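Local coordinates for protein exotoxin A (PDB 1IKP) that acts as a secreted bacterial toxin that uses NAD to ADP-ribosylate its target, elongation factor 2 of eukaryotic cells, and so halts protein synthesis, at residues A[109-115]-A[133-139]; A[41-47]-A[99-105]; A[190-196]-A[243-247]. The protein carries 2 engineered substitutions. All blocks are in the same frame, centred on the assembly; numbering follows the deposited sequence.

Contact 1 (A[109-115]-A[133-139]); sequences KPSNIKV and YTIEMGD
The torsions of S111 and E136 bring them together. The serine tucks OG between its own backbone N and carbonyl carbon (chi1 53°), whereas the glutamate throws CG opposite its backbone N (chi1 -174°) and then folds at chi2, which carries its carboxylate back across the gap. S111 OG donates to E136 OE2 over 2.6 Å and uses the syn lone pair. The backbone N of H275 is a second donor to OE2, and a water links OE1 to N112 ND2, so both oxygens of this buried carboxylate have polar partners. At the same point S111 O accepts two successive amides, M137 N at 2.9 Å and G138 N at 3.0 Å, which fixes the chain just as it leaves the strand for the helix whose N-cap position G138 holds.

On the face of N112, K114 and T134, the bent K114 chain lies alongside T134 and places NZ 2.8 Å from T134 OG1. NZ also donates to N112 OD1, approaching 42° out of the carbonyl plane, and its charge is met by E270. The opposite face is apolar: I113 CG1 lies 4.0 Å from I135 CB, both side chains pointing the same way, and I113 CG2 meets M137 CG. A salt bridge, K109 NZ to D139 OD1 at 3.0 Å, whose hydrogen bond is weak, ends the contact, with two waters bridging the same residues.

The pairs from N112/E136 to V115/Y133 belong to the antiparallel beta hairpin of strands 112-120 and 126-136; the K109 and S111 contacts lie just beyond its end. Strand 97-106 flanks the first arm. Helix 139-145 sets L142 against K109, I113 and M137, while Y87 and Y89 of strand 85-90, from the second sheet, pack on I135 and Y133.

Contact 2 (A[41-47]-A[99-105]); sequences GVLHYSM and LNWLVPI
Y45 and W101 form the apolar centre of this antiparallel beta pair, part of the mixed sheet of the receptor-binding region, whose family belongs to the concanavalin clan, consistent with a jelly-roll-like sandwich. Y45 CB sits over the six-membered ring of W101, 3.4 Å from its centroid and 16° off the ring normal: a CH-pi contact. The phenol ring runs on beside the five-membered ring, near W101 NE1, with the planes 3° apart but slid so that the rings barely overlap (centroids 4.5 Å). The first torsion of W101 (chi1 69°) carries the indole toward the 41-47 strand, and chi2 turns its face to Y45.

Around this pair the same face is filled by aliphatic groups. M47 CE reaches the indole edge in plane, 3.9 Å from W101 CH2; V103 CG2 touches Y45 CE2 at 3.7 Å; and further along L43 CD1 meets I105 CG2 at 3.8 Å. A146 packs on L43 and V103 from outside the two strands.

Four hydrogen-bonded pairs, G41 with I105, L43 with V103, Y45 with W101 and M47 with L99, supply eight backbone bonds. The longest of them is M47 N to L99 O at 3.2 Å.

The other face begins apolar and turns polar. V42 CG1 leans on L102 CB, and W190 covers V42, L102 and P104. L102 CD2 then comes obliquely against the H44 ring, whose far end enters the polar edge. There N100 ND2 is held by S98 OG and F116 O, fixing the rotation of the amide. Its oxygen is thereby presented to the histidine: H44 NE2 donates to N100 OD1 over 2.9 Å, in the ring plane and on a lone pair of the amide, and the same OD1 lies 3.4 Å from S46 CB.

Contact 3 (A[190-196]-A[243-247]); sequences WASGKVL and VISHR
The H246 ring and S192 O meet without a hydrogen bond, and none joins the two segments elsewhere. The ring presents its edge to the 190-196 turn, with CE1 only 3.0 Å from S192 O and close to the ring plane. A191 O stands over one face, 3.8 Å above the plane and displaced toward the rim. H246 NE2 is buried without a partner in the model, and so is W190 O.

In the apolar part, L196 and I244 meet tip to tip, CD1 to CD1, at 3.7 Å, while I244 CG2 rests 4.1 Å from G193 CA.

Internal bonds shape the turn that receives these groups. S192 OG accepts from K194 N at 3.1 Å, an ST turn, and S192 O accepts from V195 N, so the carbonyl beside the histidine also has a partner in its own segment.

The contact joins the weakly bonded helix 188-191 and the chain that follows it to strand 245-248. That strand lies between strand 126-136, its parallel neighbour, and the antiparallel strand 367-371. I132 touches both V195 and H246, while helix 205-210 packs V205 on L196 and both Y206 and L209 on I244.

In the fold
All three contacts reach one mixed sheet. Contacts 1 and 2 have centres about 11 Å apart and are joined through adjacent strands by the backbone hydrogen bond between K114 O and L102 N, 2.8 Å long. Contact 3 is about 14 Å, centre to centre, from each of the others. W190 ties them together, with NE1 hydrogen-bonded to N112 OD1 of contact 1 at 3.1 Å and CH2 3.5 Å from P104 CD of contact 2. A bound sodium ion is about 8 Å from the M137 side chain. All six segments fall within the range of the binding family, and the three contacts describe the packing of its sheet rather than an active site.

Contact 1 (A[109-115]-A[133-139])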
loop_
_atom_site.group_PDB
_atom_site.type_symbol
_atom_site.label_atom_id
_atom_site.label_comp_id
_atom_site.label_asym_id
_atom_site.label_seq_id
_atom_site.Cartn_x
_atom_site.Cartn_y
_atom_site.Cartn_z
ATOM N N LYS A 109 -1.770 -11.855 15.860
ATOM C CA LYS A 109 -2.508 -11.720 14.623
ATOM C C LYS A 109 -3.186 -10.377 14.418
ATOM O O LYS A 109 -3.456 -9.636 15.374
ATOM C CB LYS A 109 -3.590 -12.785 14.574
ATOM C CG LYS A 109 -4.643 -12.631 15.678
ATOM C CD LYS A 109 -5.779 -13.635 15.487
ATOM C CE LYS A 109 -6.715 -13.673 16.676
ATOM N NZ LYS A 109 -6.004 -14.184 17.887
ATOM N N PRO A 110 -3.428 -10.026 13.152
ATOM C CA PRO A 110 -4.108 -8.788 12.785
ATOM C C PRO A 110 -5.512 -8.998 13.387
ATOM O O PRO A 110 -5.946 -10.135 13.563
ATOM C CB PRO A 110 -4.149 -8.862 11.262
ATOM C CG PRO A 110 -2.897 -9.617 10.926
ATOM C CD PRO A 110 -2.866 -10.697 11.959
ATOM N N SER A 111 -6.219 -7.917 13.685
ATOM C CA SER A 111 -7.552 -8.040 14.276
ATOM C C SER A 111 -8.697 -7.855 13.281
ATOM O O SER A 111 -9.778 -7.405 13.642
ATOM C CB SER A 111 -7.693 -7.041 15.438
ATOM O OG SER A 111 -7.384 -5.709 15.073
ATOM N N ASN A 112 -8.463 -8.240 12.032
ATOM C CA ASN A 112 -9.465 -8.101 10.996
ATOM C C ASN A 112 -9.538 -9.354 10.146
ATOM O O ASN A 112 -8.684 -10.247 10.247
ATOM C CB ASN A 112 -9.133 -6.895 10.095
ATOM C CG ASN A 112 -7.763 -7.001 9.431
ATOM O OD1 ASN A 112 -7.550 -7.789 8.499
ATOM N ND2 ASN A 112 -6.815 -6.195 9.915
ATOM N N ILE A 113 -10.595 -9.423 9.346
ATOM C CA ILE A 113 -10.718 -10.504 8.366
ATOM C C ILE A 113 -10.620 -9.879 6.972
ATOM O O ILE A 113 -10.777 -8.656 6.798
ATOM C CB ILE A 113 -12.074 -11.270 8.421
ATOM C CG1 ILE A 113 -13.243 -10.366 8.042
ATOM C CG2 ILE A 113 -12.212 -11.962 9.729
ATOM C CD1 ILE A 113 -14.538 -11.162 7.830
ATOM N N LYS A 114 -10.333 -10.733 5.979
ATOM C CA LYS A 114 -10.328 -10.282 4.584
ATOM C C LYS A 114 -11.499 -10.995 3.932
ATOM O O LYS A 114 -11.829 -12.123 4.305
ATOM C CB LYS A 114 -9.071 -10.710 3.814
ATOM C CG LYS A 114 -7.767 -10.232 4.408
ATOM C CD LYS A 114 -7.744 -8.727 4.615
ATOM C CE LYS A 114 -6.352 -8.267 5.074
ATOM N NZ LYS A 114 -6.510 -7.060 5.889
ATOM N N VAL A 115 -12.126 -10.322 2.977
ATOM C CA VAL A 115 -13.237 -10.904 2.226
ATOM C C VAL A 115 -12.997 -10.607 0.749
ATOM O O VAL A 115 -12.595 -9.496 0.386
ATOM C CB VAL A 115 -14.595 -10.277 2.656
ATOM C CG1 VAL A 115 -15.756 -10.920 1.856
ATOM C CG2 VAL A 115 -14.812 -10.492 4.139
ATOM N N TYR A 133 -11.258 -6.976 0.568
ATOM C CA TYR A 133 -11.890 -6.074 1.527
ATOM C C TYR A 133 -11.501 -6.424 2.954
ATOM O O TYR A 133 -11.452 -7.593 3.320
ATOM C CB TYR A 133 -13.415 -6.127 1.366
ATOM C CG TYR A 133 -13.897 -5.737 -0.014
ATOM C CD1 TYR A 133 -13.882 -4.413 -0.451
ATOM C CD2 TYR A 133 -14.396 -6.709 -0.879
ATOM C CE1 TYR A 133 -14.367 -4.061 -1.719
ATOM C CE2 TYR A 133 -14.864 -6.373 -2.122
ATOM C CZ TYR A 133 -14.861 -5.057 -2.543
ATOM O OH TYR A 133 -15.379 -4.727 -3.767
ATOM N N THR A 134 -11.200 -5.408 3.761
ATOM C CA THR A 134 -10.813 -5.652 5.144
ATOM C C THR A 134 -11.910 -5.202 6.150
ATOM O O THR A 134 -12.364 -4.059 6.118
ATOM C CB THR A 134 -9.497 -4.914 5.458
ATOM O OG1 THR A 134 -8.449 -5.458 4.649
ATOM C CG2 THR A 134 -9.116 -5.074 6.929
ATOM N N ILE A 135 -12.300 -6.102 7.053
ATOM C CA ILE A 135 -13.323 -5.803 8.075
ATOM C C ILE A 135 -12.805 -6.044 9.477
ATOM O O ILE A 135 -12.476 -7.166 9.844
ATOM C CB ILE A 135 -14.610 -6.631 7.820
ATOM C CG1 ILE A 135 -15.165 -6.280 6.438
ATOM C CG2 ILE A 135 -15.652 -6.320 8.906
ATOM C CD1 ILE A 135 -16.409 -7.074 6.030
ATOM N N GLU A 136 -12.750 -4.963 10.263
ATOM C CA GLU A 136 -12.255 -5.001 11.630
ATOM C C GLU A 136 -13.145 -5.781 12.583
ATOM O O GLU A 136 -14.327 -5.461 12.714
ATOM C CB GLU A 136 -12.097 -3.571 12.135
ATOM C CG GLU A 136 -11.457 -3.471 13.502
ATOM C CD GLU A 136 -10.071 -4.120 13.561
ATOM O OE1 GLU A 136 -9.415 -4.218 12.507
ATOM O OE2 GLU A 136 -9.626 -4.504 14.659
ATOM N N MET A 137 -12.577 -6.750 13.290
ATOM C CA MET A 137 -13.338 -7.582 14.204
ATOM C C MET A 137 -12.937 -7.521 15.661
ATOM O O MET A 137 -13.761 -7.740 16.557
ATOM C CB MET A 137 -13.292 -9.058 13.762
ATOM C CG MET A 137 -13.899 -9.274 12.368
ATOM S SD MET A 137 -15.705 -9.009 12.350
ATOM C CE MET A 137 -15.994 -7.902 13.687
ATOM N N GLY A 138 -11.689 -7.164 15.925
ATOM C CA GLY A 138 -11.245 -7.225 17.304
ATOM C C GLY A 138 -10.824 -8.665 17.571
ATOM O O GLY A 138 -11.317 -9.634 16.950
ATOM N N ASP A 139 -9.916 -8.842 18.526
ATOM C CA ASP A 139 -9.389 -10.146 18.848
ATOM C C ASP A 139 -10.389 -11.211 19.263
ATOM O O ASP A 139 -10.327 -12.345 18.812
ATOM C CB ASP A 139 -8.355 -10.016 19.972
ATOM C CG ASP A 139 -6.951 -10.365 19.526
ATOM O OD1 ASP A 139 -6.768 -11.409 18.876
ATOM O OD2 ASP A 139 -6.018 -9.597 19.849
HETATM O O HOH W 1 -4.394 -12.388 19.498
HETATM O O HOH W 2 -8.285 -14.376 19.447
HETATM O O HOH W 3 -6.737 -4.125 11.919
#

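Contact 2 (A[41-47]-A[99-105])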
loop_
_atom_site.group_PDB
_atom_site.type_symbol
_atom_site.label_atom_id
_atom_site.label_comp_id
_atom_site.label_asym_id
_atom_site.label_seq_id
_atom_site.Cartn_x
_atom_site.Cartn_y
_atom_site.Cartn_z
ATOM N N GLY A 41 -1.254 -18.616 11.418
ATOM C CA GLY A 41 -1.849 -19.238 10.258
ATOM C C GLY A 41 -3.009 -18.418 9.752
ATOM O O GLY A 41 -3.349 -17.386 10.335
ATOM N N VAL A 42 -3.600 -18.899 8.663
ATOM C CA VAL A 42 -4.764 -18.282 8.039
ATOM C C VAL A 42 -5.802 -19.353 7.698
ATOM O O VAL A 42 -5.485 -20.359 7.042
ATOM C CB VAL A 42 -4.395 -17.565 6.737
ATOM C CG1 VAL A 42 -5.666 -17.004 6.069
ATOM C CG2 VAL A 42 -3.410 -16.430 7.002
ATOM N N LEU A 43 -7.026 -19.152 8.171
ATOM C CA LEU A 43 -8.143 -20.024 7.856
ATOM C C LEU A 43 -8.789 -19.410 6.620
ATOM O O LEU A 43 -9.110 -18.217 6.623
ATOM C CB LEU A 43 -9.173 -20.038 8.988
ATOM C CG LEU A 43 -8.739 -20.810 10.225
ATOM C CD1 LEU A 43 -9.611 -20.442 11.409
ATOM C CD2 LEU A 43 -8.836 -22.317 9.920
ATOM N N HIS A 44 -8.945 -20.204 5.563
ATOM C CA HIS A 44 -9.574 -19.729 4.340
ATOM C C HIS A 44 -10.919 -20.437 4.189
ATOM O O HIS A 44 -10.975 -21.664 3.967
ATOM C CB HIS A 44 -8.668 -20.039 3.141
ATOM C CG HIS A 44 -9.233 -19.632 1.817
ATOM N ND1 HIS A 44 -8.571 -19.848 0.626
ATOM C CD2 HIS A 44 -10.374 -18.977 1.496
ATOM C CE1 HIS A 44 -9.275 -19.345 -0.370
ATOM N NE2 HIS A 44 -10.374 -18.806 0.135
ATOM N N TYR A 45 -11.985 -19.665 4.363
ATOM C CA TYR A 45 -13.368 -20.144 4.238
ATOM C C TYR A 45 -13.859 -19.818 2.835
ATOM O O TYR A 45 -13.686 -18.702 2.367
ATOM C CB TYR A 45 -14.286 -19.427 5.233
ATOM C CG TYR A 45 -14.045 -19.762 6.683
ATOM C CD1 TYR A 45 -14.822 -20.723 7.336
ATOM C CD2 TYR A 45 -13.040 -19.118 7.409
ATOM C CE1 TYR A 45 -14.614 -21.039 8.674
ATOM C CE2 TYR A 45 -12.819 -19.431 8.754
ATOM C CZ TYR A 45 -13.603 -20.383 9.380
ATOM O OH TYR A 45 -13.398 -20.712 10.712
ATOM N N SER A 46 -14.481 -20.776 2.145
ATOM C CA SER A 46 -14.974 -20.479 0.805
ATOM C C SER A 46 -16.125 -21.397 0.400
ATOM O O SER A 46 -16.377 -22.418 1.037
ATOM C CB SER A 46 -13.846 -20.603 -0.219
ATOM O OG SER A 46 -13.428 -21.956 -0.372
ATOM N N MET A 47 -16.839 -20.985 -0.641
ATOM C CA MET A 47 -17.942 -21.782 -1.196
ATOM C C MET A 47 -18.322 -21.140 -2.507
ATOM O O MET A 47 -18.139 -19.939 -2.704
ATOM C CB MET A 47 -19.164 -21.797 -0.264
ATOM C CG MET A 47 -19.808 -20.441 -0.021
ATOM S SD MET A 47 -21.152 -20.499 1.173
ATOM C CE MET A 47 -20.239 -20.402 2.721
ATOM N N LEU A 99 -17.534 -17.115 -2.737
ATOM C CA LEU A 99 -17.466 -16.268 -1.549
ATOM C C LEU A 99 -16.250 -16.743 -0.744
ATOM O O LEU A 99 -16.103 -17.924 -0.456
ATOM C CB LEU A 99 -18.738 -16.414 -0.720
ATOM C CG LEU A 99 -18.716 -15.779 0.678
ATOM C CD1 LEU A 99 -18.576 -14.264 0.559
ATOM C CD2 LEU A 99 -20.007 -16.146 1.421
ATOM N N ASN A 100 -15.406 -15.796 -0.334
ATOM C CA ASN A 100 -14.185 -16.121 0.395
ATOM C C ASN A 100 -13.936 -15.212 1.586
ATOM O O ASN A 100 -14.086 -13.991 1.481
ATOM C CB ASN A 100 -12.949 -15.967 -0.504
ATOM C CG ASN A 100 -12.970 -16.874 -1.715
ATOM O OD1 ASN A 100 -12.380 -17.960 -1.705
ATOM N ND2 ASN A 100 -13.656 -16.423 -2.770
ATOM N N TRP A 101 -13.576 -15.792 2.723
ATOM C CA TRP A 101 -13.163 -14.920 3.813
ATOM C C TRP A 101 -11.988 -15.566 4.532
ATOM O O TRP A 101 -11.881 -16.801 4.612
ATOM C CB TRP A 101 -14.326 -14.494 4.752
ATOM C CG TRP A 101 -14.941 -15.511 5.620
ATOM C CD1 TRP A 101 -14.689 -15.718 6.945
ATOM C CD2 TRP A 101 -15.981 -16.426 5.258
ATOM N NE1 TRP A 101 -15.515 -16.702 7.439
ATOM C CE2 TRP A 101 -16.312 -17.157 6.420
ATOM C CE3 TRP A 101 -16.664 -16.702 4.062
ATOM C CZ2 TRP A 101 -17.295 -18.152 6.431
ATOM C CZ3 TRP A 101 -17.658 -17.702 4.069
ATOM C CH2 TRP A 101 -17.955 -18.413 5.256
ATOM N N LEU A 102 -11.069 -14.721 5.000
ATOM C CA LEU A 102 -9.862 -15.171 5.670
ATOM C C LEU A 102 -9.863 -14.731 7.121
ATOM O O LEU A 102 -10.068 -13.545 7.428
ATOM C CB LEU A 102 -8.618 -14.584 4.984
ATOM C CG LEU A 102 -8.529 -14.675 3.462
ATOM C CD1 LEU A 102 -7.241 -14.043 2.976
ATOM C CD2 LEU A 102 -8.621 -16.133 3.033
ATOM N N VAL A 103 -9.624 -15.694 8.009
ATOM C CA VAL A 103 -9.553 -15.420 9.446
ATOM C C VAL A 103 -8.134 -15.778 9.908
ATOM O O VAL A 103 -7.719 -16.938 9.808
ATOM C CB VAL A 103 -10.593 -16.257 10.227
ATOM C CG1 VAL A 103 -10.515 -15.933 11.738
ATOM C CG2 VAL A 103 -11.994 -15.961 9.681
ATOM N N PRO A 104 -7.367 -14.787 10.402
ATOM C CA PRO A 104 -6.007 -15.085 10.848
ATOM C C PRO A 104 -6.047 -15.705 12.229
ATOM O O PRO A 104 -6.981 -15.475 12.994
ATOM C CB PRO A 104 -5.329 -13.717 10.808
ATOM C CG PRO A 104 -6.433 -12.801 11.266
ATOM C CD PRO A 104 -7.672 -13.347 10.547
ATOM N N ILE A 105 -5.041 -16.531 12.518
ATOM C CA ILE A 105 -4.947 -17.169 13.825
ATOM C C ILE A 105 -3.511 -16.997 14.317
ATOM O O ILE A 105 -2.567 -16.895 13.531
ATOM C CB ILE A 105 -5.366 -18.683 13.783
ATOM C CG1 ILE A 105 -4.532 -19.445 12.759
ATOM C CG2 ILE A 105 -6.863 -18.802 13.489
ATOM C CD1 ILE A 105 -4.869 -20.937 12.706
#

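Contact 3 (A[190-196]-A[243-247])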
loop_
_atom_site.group_PDB
_atom_site.type_symbol
_atom_site.label_atom_id
_atom_site.label_comp_id
_atom_site.label_asym_id
_atom_site.label_seq_id
_atom_site.Cartn_x
_atom_site.Cartn_y
_atom_site.Cartn_z
ATOM N N TRP A 190 -0.142 -10.367 4.675
ATOM C CA TRP A 190 -1.563 -10.230 4.998
ATOM C C TRP A 190 -2.129 -8.876 4.566
ATOM O O TRP A 190 -3.253 -8.785 4.090
ATOM C CB TRP A 190 -1.748 -10.443 6.508
ATOM C CG TRP A 190 -3.138 -10.238 7.031
ATOM C CD1 TRP A 190 -3.655 -9.101 7.614
ATOM C CD2 TRP A 190 -4.198 -11.203 7.040
ATOM N NE1 TRP A 190 -4.957 -9.309 7.979
ATOM C CE2 TRP A 190 -5.320 -10.588 7.640
ATOM C CE3 TRP A 190 -4.312 -12.536 6.595
ATOM C CZ2 TRP A 190 -6.534 -11.251 7.801
ATOM C CZ3 TRP A 190 -5.524 -13.196 6.760
ATOM C CH2 TRP A 190 -6.622 -12.548 7.359
ATOM N N ALA A 191 -1.327 -7.832 4.685
ATOM C CA ALA A 191 -1.785 -6.492 4.347
ATOM C C ALA A 191 -1.501 -6.072 2.900
ATOM O O ALA A 191 -1.935 -5.007 2.452
ATOM C CB ALA A 191 -1.163 -5.490 5.326
ATOM N N SER A 192 -0.797 -6.912 2.150
ATOM C CA SER A 192 -0.452 -6.561 0.777
ATOM C C SER A 192 -1.016 -7.532 -0.229
ATOM O O SER A 192 -1.781 -8.424 0.117
ATOM C CB SER A 192 1.071 -6.530 0.595
ATOM O OG SER A 192 1.583 -7.858 0.634
ATOM N N GLY A 193 -0.634 -7.354 -1.486
ATOM C CA GLY A 193 -1.120 -8.245 -2.521
ATOM C C GLY A 193 -0.598 -9.657 -2.314
ATOM O O GLY A 193 -1.179 -10.618 -2.834
ATOM N N LYS A 194 0.486 -9.800 -1.546
ATOM C CA LYS A 194 1.042 -11.132 -1.345
ATOM C C LYS A 194 0.203 -12.023 -0.470
ATOM O O LYS A 194 0.548 -13.178 -0.253
ATOM C CB LYS A 194 2.486 -11.051 -0.818
ATOM C CG LYS A 194 3.453 -10.486 -1.862
ATOM C CD LYS A 194 4.907 -10.712 -1.455
ATOM C CE LYS A 194 5.853 -10.132 -2.498
ATOM N NZ LYS A 194 7.258 -10.411 -2.069
ATOM N N VAL A 195 -0.900 -11.498 0.059
ATOM C CA VAL A 195 -1.760 -12.354 0.879
ATOM C C VAL A 195 -2.238 -13.524 -0.000
ATOM O O VAL A 195 -2.485 -14.639 0.497
ATOM C CB VAL A 195 -2.971 -11.548 1.468
ATOM C CG1 VAL A 195 -3.873 -10.990 0.356
ATOM C CG2 VAL A 195 -3.774 -12.430 2.400
ATOM N N LEU A 196 -2.332 -13.279 -1.305
ATOM C CA LEU A 196 -2.772 -14.323 -2.240
ATOM C C LEU A 196 -1.746 -15.444 -2.315
ATOM O O LEU A 196 -2.079 -16.585 -2.615
ATOM C CB LEU A 196 -3.035 -13.730 -3.625
ATOM C CG LEU A 196 -4.128 -12.641 -3.650
ATOM C CD1 LEU A 196 -4.436 -12.262 -5.077
ATOM C CD2 LEU A 196 -5.400 -13.148 -2.952
ATOM N N VAL A 243 -5.015 -5.470 -11.962
ATOM C CA VAL A 243 -4.106 -5.567 -10.839
ATOM C C VAL A 243 -4.841 -5.900 -9.542
ATOM O O VAL A 243 -6.026 -5.566 -9.356
ATOM C CB VAL A 243 -3.288 -4.264 -10.638
ATOM C CG1 VAL A 243 -2.437 -3.977 -11.878
ATOM C CG2 VAL A 243 -4.196 -3.103 -10.364
ATOM N N ILE A 244 -4.140 -6.590 -8.662
ATOM C CA ILE A 244 -4.705 -6.940 -7.367
ATOM C C ILE A 244 -4.952 -5.651 -6.608
ATOM O O ILE A 244 -4.103 -4.751 -6.599
ATOM C CB ILE A 244 -3.725 -7.787 -6.546
ATOM C CG1 ILE A 244 -3.446 -9.114 -7.276
ATOM C CG2 ILE A 244 -4.279 -8.061 -5.165
ATOM C CD1 ILE A 244 -2.227 -9.828 -6.721
ATOM N N SER A 245 -6.116 -5.533 -5.986
ATOM C CA SER A 245 -6.365 -4.339 -5.188
ATOM C C SER A 245 -6.970 -4.669 -3.852
ATOM O O SER A 245 -7.561 -5.712 -3.668
ATOM C CB SER A 245 -7.296 -3.362 -5.917
ATOM O OG SER A 245 -8.655 -3.824 -5.930
ATOM N N HIS A 246 -6.779 -3.759 -2.903
ATOM C CA HIS A 246 -7.370 -3.847 -1.575
ATOM C C HIS A 246 -8.245 -2.591 -1.443
ATOM O O HIS A 246 -8.041 -1.596 -2.139
ATOM C CB HIS A 246 -6.312 -3.746 -0.476
ATOM C CG HIS A 246 -5.673 -5.042 -0.085
ATOM N ND1 HIS A 246 -4.639 -5.615 -0.799
ATOM C CD2 HIS A 246 -5.880 -5.842 0.989
ATOM C CE1 HIS A 246 -4.237 -6.709 -0.175
ATOM N NE2 HIS A 246 -4.967 -6.871 0.910
ATOM N N ARG A 247 -9.243 -2.652 -0.572
ATOM C CA ARG A 247 -10.068 -1.472 -0.268
ATOM C C ARG A 247 -10.335 -1.500 1.227
ATOM O O ARG A 247 -10.643 -2.561 1.804
ATOM C CB ARG A 247 -11.379 -1.447 -1.068
ATOM C CG ARG A 247 -12.156 -0.134 -0.892
ATOM C CD ARG A 247 -13.060 0.169 -2.099
ATOM N NE ARG A 247 -13.763 1.437 -1.955
ATOM C CZ ARG A 247 -14.047 2.278 -2.948
ATOM N NH1 ARG A 247 -13.692 2.033 -4.206
ATOM N NH2 ARG A 247 -14.721 3.386 -2.670
#